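Local coordinates for protein amine Dehydrogenase (Pseudomonas putida, PDB 1JMX) that probably transfers electrons through two covalently bound hemes c, as the heme-carrying alpha subunit of a quinohemoprotein amine dehydrogenase, at residues 29-34 with 68-73; 165-170 with 232-237. All blocks are in the same frame, centred on the assembly; numbering follows the deposited sequence.

Contact 1: 29-34 with 68-73. With HEC (heme c), chain F.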
ATOM      1  N   HIS A  29       1.785  26.075 -10.989  1.00 13.79           N
ATOM      2  CA  HIS A  29       0.329  26.011 -10.935  1.00 14.63           C
ATOM      3  C   HIS A  29      -0.156  25.008  -9.895  1.00 14.36           C
ATOM      4  O   HIS A  29      -1.274  24.493  -9.972  1.00 13.87           O
ATOM      5  CB  HIS A  29      -0.196  25.636 -12.320  1.00 15.66           C
ATOM      6  CG  HIS A  29       0.496  26.358 -13.429  1.00 17.37           C
ATOM      7  ND1 HIS A  29       0.077  27.582 -13.895  1.00 18.52           N
ATOM      8  CD2 HIS A  29       1.625  26.061 -14.115  1.00 17.79           C
ATOM      9  CE1 HIS A  29       0.919  28.014 -14.816  1.00 18.61           C
ATOM     10  NE2 HIS A  29       1.867  27.109 -14.968  1.00 19.69           N
ATOM     11  N   GLN A  30       0.712  24.745  -8.923  1.00 14.27           N
ATOM     12  CA  GLN A  30       0.427  23.812  -7.851  1.00 14.01           C
ATOM     13  C   GLN A  30       1.069  24.316  -6.557  1.00 14.29           C
ATOM     14  O   GLN A  30       2.113  24.970  -6.590  1.00 15.30           O
ATOM     15  CB  GLN A  30       1.010  22.438  -8.202  1.00 12.60           C
ATOM     16  CG  GLN A  30       0.484  21.823  -9.491  1.00 13.72           C
ATOM     17  CD  GLN A  30       1.216  20.554  -9.872  1.00 13.55           C
ATOM     18  OE1 GLN A  30       2.032  20.039  -9.107  1.00 15.69           O
ATOM     19  NE2 GLN A  30       0.943  20.051 -11.064  1.00 12.27           N
ATOM     20  N   ARG A  31       0.420  24.045  -5.427  1.00 14.84           N
ATOM     21  CA  ARG A  31       0.943  24.426  -4.104  1.00 13.61           C
ATOM     22  C   ARG A  31       0.956  23.168  -3.255  1.00 13.52           C
ATOM     23  O   ARG A  31      -0.024  22.429  -3.230  1.00 14.06           O
ATOM     24  CB  ARG A  31       0.084  25.506  -3.439  1.00 12.92           C
ATOM     25  CG  ARG A  31       0.154  26.844  -4.143  1.00 13.50           C
ATOM     26  CD  ARG A  31      -0.440  27.968  -3.329  1.00 12.27           C
ATOM     27  NE  ARG A  31      -1.892  27.918  -3.242  1.00 12.08           N
ATOM     28  CZ  ARG A  31      -2.555  27.614  -2.133  1.00 12.93           C
ATOM     29  NH1 ARG A  31      -1.887  27.324  -1.026  1.00 12.16           N
ATOM     30  NH2 ARG A  31      -3.881  27.661  -2.107  1.00  9.47           N
ATOM     31  N   LYS A  32       2.082  22.896  -2.606  1.00 13.11           N
ATOM     32  CA  LYS A  32       2.215  21.696  -1.781  1.00 12.84           C
ATOM     33  C   LYS A  32       3.039  21.973  -0.522  1.00 13.08           C
ATOM     34  O   LYS A  32       3.617  23.055  -0.354  1.00 13.21           O
ATOM     35  CB  LYS A  32       2.931  20.581  -2.563  1.00 13.17           C
ATOM     36  CG  LYS A  32       2.635  20.489  -4.055  1.00 13.36           C
ATOM     37  CD  LYS A  32       3.642  19.561  -4.723  1.00 12.38           C
ATOM     38  CE  LYS A  32       3.579  19.632  -6.242  1.00 11.87           C
ATOM     39  NZ  LYS A  32       2.581  18.726  -6.818  1.00 11.96           N
ATOM     40  N   THR A  33       3.114  20.965   0.341  1.00 12.00           N
ATOM     41  CA  THR A  33       3.892  21.047   1.571  1.00 11.87           C
ATOM     42  C   THR A  33       5.354  20.806   1.180  1.00 12.61           C
ATOM     43  O   THR A  33       5.636  20.447   0.035  1.00 14.39           O
ATOM     44  CB  THR A  33       3.462  19.943   2.586  1.00 10.25           C
ATOM     45  OG1 THR A  33       3.720  18.646   2.033  1.00  9.60           O
ATOM     46  CG2 THR A  33       1.986  20.066   2.934  1.00  8.15           C
ATOM     47  N   PRO A  34       6.302  21.041   2.108  1.00 12.34           N
ATOM     48  CA  PRO A  34       7.729  20.828   1.826  1.00 11.99           C
ATOM     49  C   PRO A  34       8.032  19.394   1.364  1.00 12.35           C
ATOM     50  O   PRO A  34       8.805  19.191   0.425  1.00 12.26           O
ATOM     51  CB  PRO A  34       8.382  21.135   3.170  1.00 12.33           C
ATOM     52  CG  PRO A  34       7.516  22.231   3.695  1.00 13.66           C
ATOM     53  CD  PRO A  34       6.126  21.719   3.407  1.00 12.54           C
ATOM     54  N   GLN A  68       5.289  28.508  -3.206  1.00 21.44           N
ATOM     55  CA  GLN A  68       4.022  27.814  -3.385  1.00 19.76           C
ATOM     56  C   GLN A  68       3.739  26.795  -2.290  1.00 17.97           C
ATOM     57  O   GLN A  68       3.823  25.586  -2.498  1.00 17.12           O
ATOM     58  CB  GLN A  68       4.002  27.154  -4.759  1.00 19.92           C
ATOM     59  CG  GLN A  68       4.026  28.153  -5.906  1.00 21.65           C
ATOM     60  CD  GLN A  68       4.807  27.641  -7.090  1.00 22.07           C
ATOM     61  OE1 GLN A  68       5.570  28.382  -7.710  1.00 24.44           O
ATOM     62  NE2 GLN A  68       4.642  26.366  -7.401  1.00 21.43           N
ATOM     63  N   GLY A  69       3.403  27.307  -1.116  1.00 17.64           N
ATOM     64  CA  GLY A  69       3.094  26.446   0.006  1.00 16.31           C
ATOM     65  C   GLY A  69       1.630  26.559   0.372  1.00 14.84           C
ATOM     66  O   GLY A  69       0.832  27.128  -0.373  1.00 13.74           O
ATOM     67  N   LEU A  70       1.272  25.994   1.515  1.00 14.31           N
ATOM     68  CA  LEU A  70      -0.105  26.041   1.977  1.00 14.28           C
ATOM     69  C   LEU A  70      -0.192  26.923   3.216  1.00 13.95           C
ATOM     70  O   LEU A  70       0.752  27.009   3.994  1.00 14.40           O
ATOM     71  CB  LEU A  70      -0.598  24.638   2.350  1.00 13.03           C
ATOM     72  CG  LEU A  70      -0.516  23.478   1.363  1.00 14.53           C
ATOM     73  CD1 LEU A  70      -1.200  22.269   1.974  1.00 14.44           C
ATOM     74  CD2 LEU A  70      -1.183  23.842   0.062  1.00 15.15           C
ATOM     75  N   ALA A  71      -1.314  27.606   3.378  1.00 13.66           N
ATOM     76  CA  ALA A  71      -1.520  28.413   4.566  1.00 13.71           C
ATOM     77  C   ALA A  71      -1.710  27.403   5.712  1.00 14.20           C
ATOM     78  O   ALA A  71      -2.032  26.237   5.474  1.00 13.96           O
ATOM     79  CB  ALA A  71      -2.757  29.279   4.401  1.00 13.09           C
ATOM     80  N   PRO A  72      -1.467  27.822   6.963  1.00 14.00           N
ATOM     81  CA  PRO A  72      -1.635  26.903   8.087  1.00 13.74           C
ATOM     82  C   PRO A  72      -3.003  26.224   8.108  1.00 13.93           C
ATOM     83  O   PRO A  72      -3.090  25.008   8.228  1.00 14.41           O
ATOM     84  CB  PRO A  72      -1.425  27.814   9.294  1.00 14.27           C
ATOM     85  CG  PRO A  72      -0.414  28.782   8.784  1.00 13.28           C
ATOM     86  CD  PRO A  72      -0.962  29.124   7.428  1.00 13.56           C
ATOM     87  N   SER A  73      -4.060  27.007   7.923  1.00 14.26           N
ATOM     88  CA  SER A  73      -5.417  26.483   7.933  1.00 14.32           C
ATOM     89  C   SER A  73      -5.726  25.516   6.791  1.00 14.69           C
ATOM     90  O   SER A  73      -6.733  24.821   6.827  1.00 15.84           O
ATOM     91  CB  SER A  73      -6.430  27.626   7.952  1.00 14.38           C
ATOM     92  OG  SER A  73      -6.337  28.413   6.785  1.00 19.42           O
TER
HETATM   93 FE   HEC F1002       8.701  17.626 -14.101  1.00 11.65          FE
HETATM   94  CHA HEC F1002       5.445  16.751 -14.137  1.00 10.24           C
HETATM   95  CHB HEC F1002       8.179  19.492 -11.329  1.00  9.97           C
HETATM   96  CHC HEC F1002      11.994  18.527 -14.084  1.00  9.84           C
HETATM   97  CHD HEC F1002       9.236  15.745 -16.921  1.00 10.65           C
HETATM   98  NA  HEC F1002       7.148  18.032 -12.978  1.00 11.11           N
HETATM   99  C1A HEC F1002       5.859  17.590 -13.124  1.00 11.74           C
HETATM  100  C2A HEC F1002       4.995  18.124 -12.080  1.00 11.34           C
HETATM  101  C3A HEC F1002       5.771  18.890 -11.297  1.00 11.46           C
HETATM  102  C4A HEC F1002       7.106  18.834 -11.852  1.00 10.28           C
HETATM  103  CMA HEC F1002       5.324  19.664 -10.073  1.00 10.89           C
HETATM  104  CAA HEC F1002       3.516  17.852 -11.926  1.00 12.53           C
HETATM  105  CBA HEC F1002       3.318  16.734 -10.927  1.00 12.97           C
HETATM  106  CGA HEC F1002       1.860  16.381 -10.706  1.00 14.37           C
HETATM  107  O1A HEC F1002       0.976  16.994 -11.327  1.00 15.73           O
HETATM  108  O2A HEC F1002       1.598  15.472  -9.896  1.00 14.65           O
HETATM  109  NB  HEC F1002       9.838  18.750 -12.962  1.00 10.19           N
HETATM  110  C1B HEC F1002       9.462  19.470 -11.826  1.00  8.90           C
HETATM  111  C2B HEC F1002      10.532  20.201 -11.234  1.00  9.25           C
HETATM  112  C3B HEC F1002      11.616  19.938 -12.024  1.00  9.83           C
HETATM  113  C4B HEC F1002      11.188  19.034 -13.082  1.00 10.16           C
HETATM  114  CMB HEC F1002      10.448  21.097  -9.981  1.00  8.98           C
HETATM  115  CAB HEC F1002      12.986  20.538 -11.777  1.00 12.35           C
HETATM  116  CBB HEC F1002      13.927  19.854 -10.781  1.00 12.19           C
HETATM  117  NC  HEC F1002      10.272  17.218 -15.252  1.00 11.61           N
HETATM  118  C1C HEC F1002      11.574  17.680 -15.097  1.00 12.25           C
HETATM  119  C2C HEC F1002      12.448  17.174 -16.126  1.00 13.05           C
HETATM  120  C3C HEC F1002      11.692  16.415 -16.925  1.00 13.33           C
HETATM  121  C4C HEC F1002      10.331  16.427 -16.378  1.00 11.20           C
HETATM  122  CMC HEC F1002      13.939  17.481 -16.259  1.00 14.01           C
HETATM  123  CAC HEC F1002      12.150  15.890 -18.277  1.00 13.73           C
HETATM  124  CBC HEC F1002      12.911  14.586 -18.417  1.00 14.16           C
HETATM  125  ND  HEC F1002       7.582  16.481 -15.285  1.00  9.73           N
HETATM  126  C1D HEC F1002       7.945  15.769 -16.407  1.00  9.39           C
HETATM  127  C2D HEC F1002       6.804  15.048 -16.988  1.00  9.85           C
HETATM  128  C3D HEC F1002       5.751  15.354 -16.176  1.00  8.71           C
HETATM  129  C4D HEC F1002       6.245  16.226 -15.151  1.00  8.46           C
HETATM  130  CMD HEC F1002       6.811  14.154 -18.234  1.00  7.38           C
HETATM  131  CAD HEC F1002       4.300  14.889 -16.281  1.00  8.29           C
HETATM  132  CBD HEC F1002       3.986  13.540 -15.654  1.00  7.82           C
HETATM  133  CGD HEC F1002       4.317  13.474 -14.183  1.00  8.88           C
HETATM  134  O1D HEC F1002       5.296  12.818 -13.818  1.00  9.52           O
HETATM  135  O2D HEC F1002       3.600  14.077 -13.371  1.00  8.01           O
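The short strand 31-32 and the irregular chain that follows helix 54-67 run 58° apart, so their backbones meet only locally, Arg31 CA lying 4.6 Å from Gln68 CA. Lys32 N donates to Gln68 O (3.2 Å) from above the carbonyl plane, and Gly69 CA directs one of its hydrogens at Lys32 O, 3.4 Å away and nearly straight (166°). The Gln68 side chain bends at chi2, which brings NE2 to Gln30 O at 3.0 Å, almost along the C=O axis; the same nitrogen also bonds Ile27 O. Arg31 bends at chi3 (-72°) and presents the edge of its guanidinium, with NH1 on a lone pair of Gly69 O at 2.8 Å. NH1 also forms a salt bridge with Glu74, while NH2 bonds Leu162 O. An alanine here removes the donor to Gly69 O and the salt bridge to Glu74, and would probably loosen the hold of the strand on the 68-73 segment. Leu70 CD1 meets Thr33 CG2 at 4.0 Å. On the heme side, the extended Gln30 side chain gives NE2 to the heme propionate oxygen O1A (3.1 Å) and to Glu118, while its OE1 accepts from Lys32 NZ (2.7 Å). Lys32 also touches the second heme, and its charge would be expected to polarise the Gln30 amide, making NE2 a better donor to both.

Contact 2: 165-170 with 232-237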
ATOM      1  N   ALA A 165      -8.473  32.640  -0.066  1.00 20.97           N
ATOM      2  CA  ALA A 165      -8.222  33.814   0.755  1.00 22.48           C
ATOM      3  C   ALA A 165      -7.124  33.510   1.771  1.00 22.94           C
ATOM      4  O   ALA A 165      -6.261  34.344   2.037  1.00 23.93           O
ATOM      5  CB  ALA A 165      -9.505  34.231   1.466  1.00 23.68           C
ATOM      6  N   ALA A 166      -7.145  32.284   2.289  1.00 23.32           N
ATOM      7  CA  ALA A 166      -6.177  31.815   3.276  1.00 22.73           C
ATOM      8  C   ALA A 166      -4.732  31.956   2.814  1.00 22.61           C
ATOM      9  O   ALA A 166      -3.871  32.428   3.558  1.00 23.38           O
ATOM     10  CB  ALA A 166      -6.474  30.362   3.624  1.00 22.79           C
ATOM     11  N   TRP A 167      -4.468  31.520   1.587  1.00 22.18           N
ATOM     12  CA  TRP A 167      -3.131  31.598   1.021  1.00 21.12           C
ATOM     13  C   TRP A 167      -2.717  33.038   0.753  1.00 20.98           C
ATOM     14  O   TRP A 167      -1.561  33.409   0.957  1.00 21.22           O
ATOM     15  CB  TRP A 167      -3.061  30.792  -0.279  1.00 19.76           C
ATOM     16  CG  TRP A 167      -1.733  30.872  -0.953  1.00 17.75           C
ATOM     17  CD1 TRP A 167      -1.498  31.145  -2.266  1.00 17.96           C
ATOM     18  CD2 TRP A 167      -0.448  30.688  -0.342  1.00 18.19           C
ATOM     19  NE1 TRP A 167      -0.148  31.143  -2.515  1.00 17.14           N
ATOM     20  CE2 TRP A 167       0.522  30.867  -1.353  1.00 17.25           C
ATOM     21  CE3 TRP A 167      -0.022  30.391   0.964  1.00 17.49           C
ATOM     22  CZ2 TRP A 167       1.896  30.759  -1.104  1.00 16.61           C
ATOM     23  CZ3 TRP A 167       1.344  30.285   1.214  1.00 18.27           C
ATOM     24  CH2 TRP A 167       2.287  30.470   0.180  1.00 18.42           C
ATOM     25  N   ALA A 168      -3.661  33.837   0.266  1.00 22.26           N
ATOM     26  CA  ALA A 168      -3.409  35.241  -0.047  1.00 24.80           C
ATOM     27  C   ALA A 168      -3.060  36.015   1.221  1.00 25.76           C
ATOM     28  O   ALA A 168      -2.086  36.778   1.252  1.00 26.27           O
ATOM     29  CB  ALA A 168      -4.641  35.857  -0.723  1.00 23.78           C
ATOM     30  N   GLU A 169      -3.852  35.791   2.269  1.00 27.38           N
ATOM     31  CA  GLU A 169      -3.664  36.447   3.557  1.00 28.64           C
ATOM     32  C   GLU A 169      -2.479  35.907   4.326  1.00 27.83           C
ATOM     33  O   GLU A 169      -1.982  36.555   5.250  1.00 29.02           O
ATOM     34  CB  GLU A 169      -4.938  36.358   4.386  1.00 31.93           C
ATOM     35  CG  GLU A 169      -5.985  37.356   3.920  1.00 38.55           C
ATOM     36  CD  GLU A 169      -7.338  37.172   4.581  1.00 42.23           C
ATOM     37  OE1 GLU A 169      -8.345  37.043   3.837  1.00 44.27           O
ATOM     38  OE2 GLU A 169      -7.400  37.181   5.837  1.00 46.08           O
ATOM     39  N   TRP A 170      -2.040  34.707   3.964  1.00 25.49           N
ATOM     40  CA  TRP A 170      -0.886  34.124   4.610  1.00 24.09           C
ATOM     41  C   TRP A 170       0.393  34.721   4.009  1.00 25.49           C
ATOM     42  O   TRP A 170       1.350  34.988   4.729  1.00 24.59           O
ATOM     43  CB  TRP A 170      -0.874  32.605   4.475  1.00 21.65           C
ATOM     44  CG  TRP A 170       0.326  32.038   5.122  1.00 18.02           C
ATOM     45  CD1 TRP A 170       1.386  31.451   4.507  1.00 17.29           C
ATOM     46  CD2 TRP A 170       0.644  32.090   6.515  1.00 17.81           C
ATOM     47  NE1 TRP A 170       2.348  31.139   5.429  1.00 17.80           N
ATOM     48  CE2 TRP A 170       1.920  31.520   6.671  1.00 16.59           C
ATOM     49  CE3 TRP A 170      -0.028  32.568   7.649  1.00 18.26           C
ATOM     50  CZ2 TRP A 170       2.547  31.412   7.915  1.00 17.98           C
ATOM     51  CZ3 TRP A 170       0.592  32.461   8.889  1.00 17.87           C
ATOM     52  CH2 TRP A 170       1.870  31.888   9.011  1.00 16.82           C
ATOM     53  N   LEU A 232      13.101  26.358   8.459  1.00 17.73           N
ATOM     54  CA  LEU A 232      11.737  26.831   8.567  1.00 18.31           C
ATOM     55  C   LEU A 232      11.211  27.150   7.165  1.00 18.51           C
ATOM     56  O   LEU A 232      11.778  27.982   6.449  1.00 19.18           O
ATOM     57  CB  LEU A 232      11.708  28.062   9.484  1.00 17.75           C
ATOM     58  CG  LEU A 232      10.446  28.673  10.101  1.00 19.29           C
ATOM     59  CD1 LEU A 232      10.025  29.907   9.341  1.00 19.89           C
ATOM     60  CD2 LEU A 232       9.327  27.662  10.219  1.00 18.92           C
ATOM     61  N   TYR A 233      10.164  26.427   6.771  1.00 16.65           N
ATOM     62  CA  TYR A 233       9.515  26.590   5.475  1.00 14.55           C
ATOM     63  C   TYR A 233       8.221  27.368   5.598  1.00 14.78           C
ATOM     64  O   TYR A 233       7.465  27.182   6.546  1.00 15.93           O
ATOM     65  CB  TYR A 233       9.172  25.231   4.868  1.00 13.69           C
ATOM     66  CG  TYR A 233      10.345  24.330   4.611  1.00 10.18           C
ATOM     67  CD1 TYR A 233      10.603  23.244   5.441  1.00 10.21           C
ATOM     68  CD2 TYR A 233      11.172  24.531   3.508  1.00 10.29           C
ATOM     69  CE1 TYR A 233      11.648  22.375   5.177  1.00  9.16           C
ATOM     70  CE2 TYR A 233      12.219  23.671   3.234  1.00  8.45           C
ATOM     71  CZ  TYR A 233      12.449  22.593   4.069  1.00  9.93           C
ATOM     72  OH  TYR A 233      13.470  21.725   3.794  1.00  9.27           O
ATOM     73  N   ASN A 234       7.978  28.243   4.632  1.00 15.15           N
ATOM     74  CA  ASN A 234       6.756  29.037   4.572  1.00 15.30           C
ATOM     75  C   ASN A 234       6.384  29.770   5.863  1.00 16.21           C
ATOM     76  O   ASN A 234       5.208  29.941   6.163  1.00 17.41           O
ATOM     77  CB  ASN A 234       5.596  28.149   4.103  1.00 16.01           C
ATOM     78  CG  ASN A 234       4.398  28.945   3.621  1.00 16.46           C
ATOM     79  OD1 ASN A 234       4.516  30.106   3.252  1.00 17.06           O
ATOM     80  ND2 ASN A 234       3.234  28.314   3.622  1.00 18.28           N
ATOM     81  N   GLY A 235       7.391  30.164   6.637  1.00 16.68           N
ATOM     82  CA  GLY A 235       7.150  30.910   7.860  1.00 16.64           C
ATOM     83  C   GLY A 235       6.579  30.183   9.059  1.00 16.64           C
ATOM     84  O   GLY A 235       6.465  30.788  10.123  1.00 17.74           O
ATOM     85  N   TYR A 236       6.225  28.906   8.913  1.00 16.35           N
ATOM     86  CA  TYR A 236       5.671  28.146  10.035  1.00 15.35           C
ATOM     87  C   TYR A 236       6.025  26.663  10.033  1.00 15.47           C
ATOM     88  O   TYR A 236       6.059  26.047  11.093  1.00 15.34           O
ATOM     89  CB  TYR A 236       4.148  28.323  10.132  1.00 15.29           C
ATOM     90  CG  TYR A 236       3.332  27.524   9.131  1.00 16.38           C
ATOM     91  CD1 TYR A 236       2.607  26.401   9.532  1.00 15.27           C
ATOM     92  CD2 TYR A 236       3.277  27.898   7.789  1.00 16.37           C
ATOM     93  CE1 TYR A 236       1.845  25.674   8.626  1.00 17.31           C
ATOM     94  CE2 TYR A 236       2.521  27.179   6.873  1.00 17.21           C
ATOM     95  CZ  TYR A 236       1.806  26.073   7.296  1.00 17.08           C
ATOM     96  OH  TYR A 236       1.030  25.386   6.400  1.00 17.25           O
ATOM     97  N   GLU A 237       6.302  26.099   8.856  1.00 14.53           N
ATOM     98  CA  GLU A 237       6.648  24.679   8.741  1.00 12.99           C
ATOM     99  C   GLU A 237       8.065  24.352   9.192  1.00 13.55           C
ATOM    100  O   GLU A 237       9.019  24.379   8.413  1.00 12.80           O
ATOM    101  CB  GLU A 237       6.400  24.164   7.322  1.00 11.87           C
ATOM    102  CG  GLU A 237       4.925  24.035   6.946  1.00 12.37           C
ATOM    103  CD  GLU A 237       4.207  22.868   7.634  1.00 13.93           C
ATOM    104  OE1 GLU A 237       4.767  22.233   8.554  1.00 14.94           O
ATOM    105  OE2 GLU A 237       3.057  22.581   7.243  1.00 14.42           O
TER
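Both indoles of helix 165-173 meet the 232-237 turn edge-on. The edge of the Trp170 ring receives Asn234 O in its plane, with Trp167 CZ3 also at that ring's edge. Trp167 in turn has the Asn234 amide at its own edge, ND2 standing 3.6 Å from CZ3. Tyr236 carries Glu237 CG over one face, displaced toward the rim, and has Asn234 O at its edge. The Trp170 six-membered ring and the Tyr236 ring are steeply inclined, planes 80° apart and centroids 5.4 Å apart, and they touch where Trp170 CZ2 comes within 3.6 Å of Tyr236 CD2. Trp170 holds CG anti to the backbone N (chi1 179°), which sends the indole out from the helix, tip to tip with Asn234. Its NE1 donates to Asn234 O at 3.2 Å, the acceptor lying in the indole plane but the donor sitting above the carbonyl plane. A second, weak bond runs from Trp170 NE1 to Asn234 OD1, also 3.2 Å, with the amide turned 85° to the ring.

The partner is the tip of a beta-hairpin that joins strands 223-233 and 237-244 of the eight-stranded antiparallel barrel. Asn234 and Gly235 both have positive phi, close to a type I' turn, and Tyr236 and Glu237 together face Tyr233 as a classic beta bulge. Tyr233 O therefore accepts twice, from Glu237 N at 2.8 Å and from Tyr236 N at 3.2 Å. Away from the tryptophans, Asn234 N is held by Asp66 of helix 54-67. Glu237 forms salt bridges with Arg79 and Arg239, and Tyr236 OH reaches Leu70 O.

In the fold
Contact 1 closes along the chain before contact 2 opens, yet their centres lie only about 8 Å apart. Leu70 is where they meet: its O, on the 68-73 loop, sits 2.9 Å from Tyr236 OH, probably a hydrogen bond, and Leu70 O also packs against Asn234 ND2 at 2.8 Å. At a second join Arg31 and Trp167 form a cation-pi pair, and Arg31 CD also packs 3.3 Å from Trp167 NE1. The hemes lie on the side of contact 1: Gln30 and Lys32 bind them directly, whereas the side chains of Trp167 and Asn234 are about 10 Å from those of Gln30 and Lys32, respectively. Contact 2 thus joins the barrel to the cytochrome-like part behind the heme-binding strand.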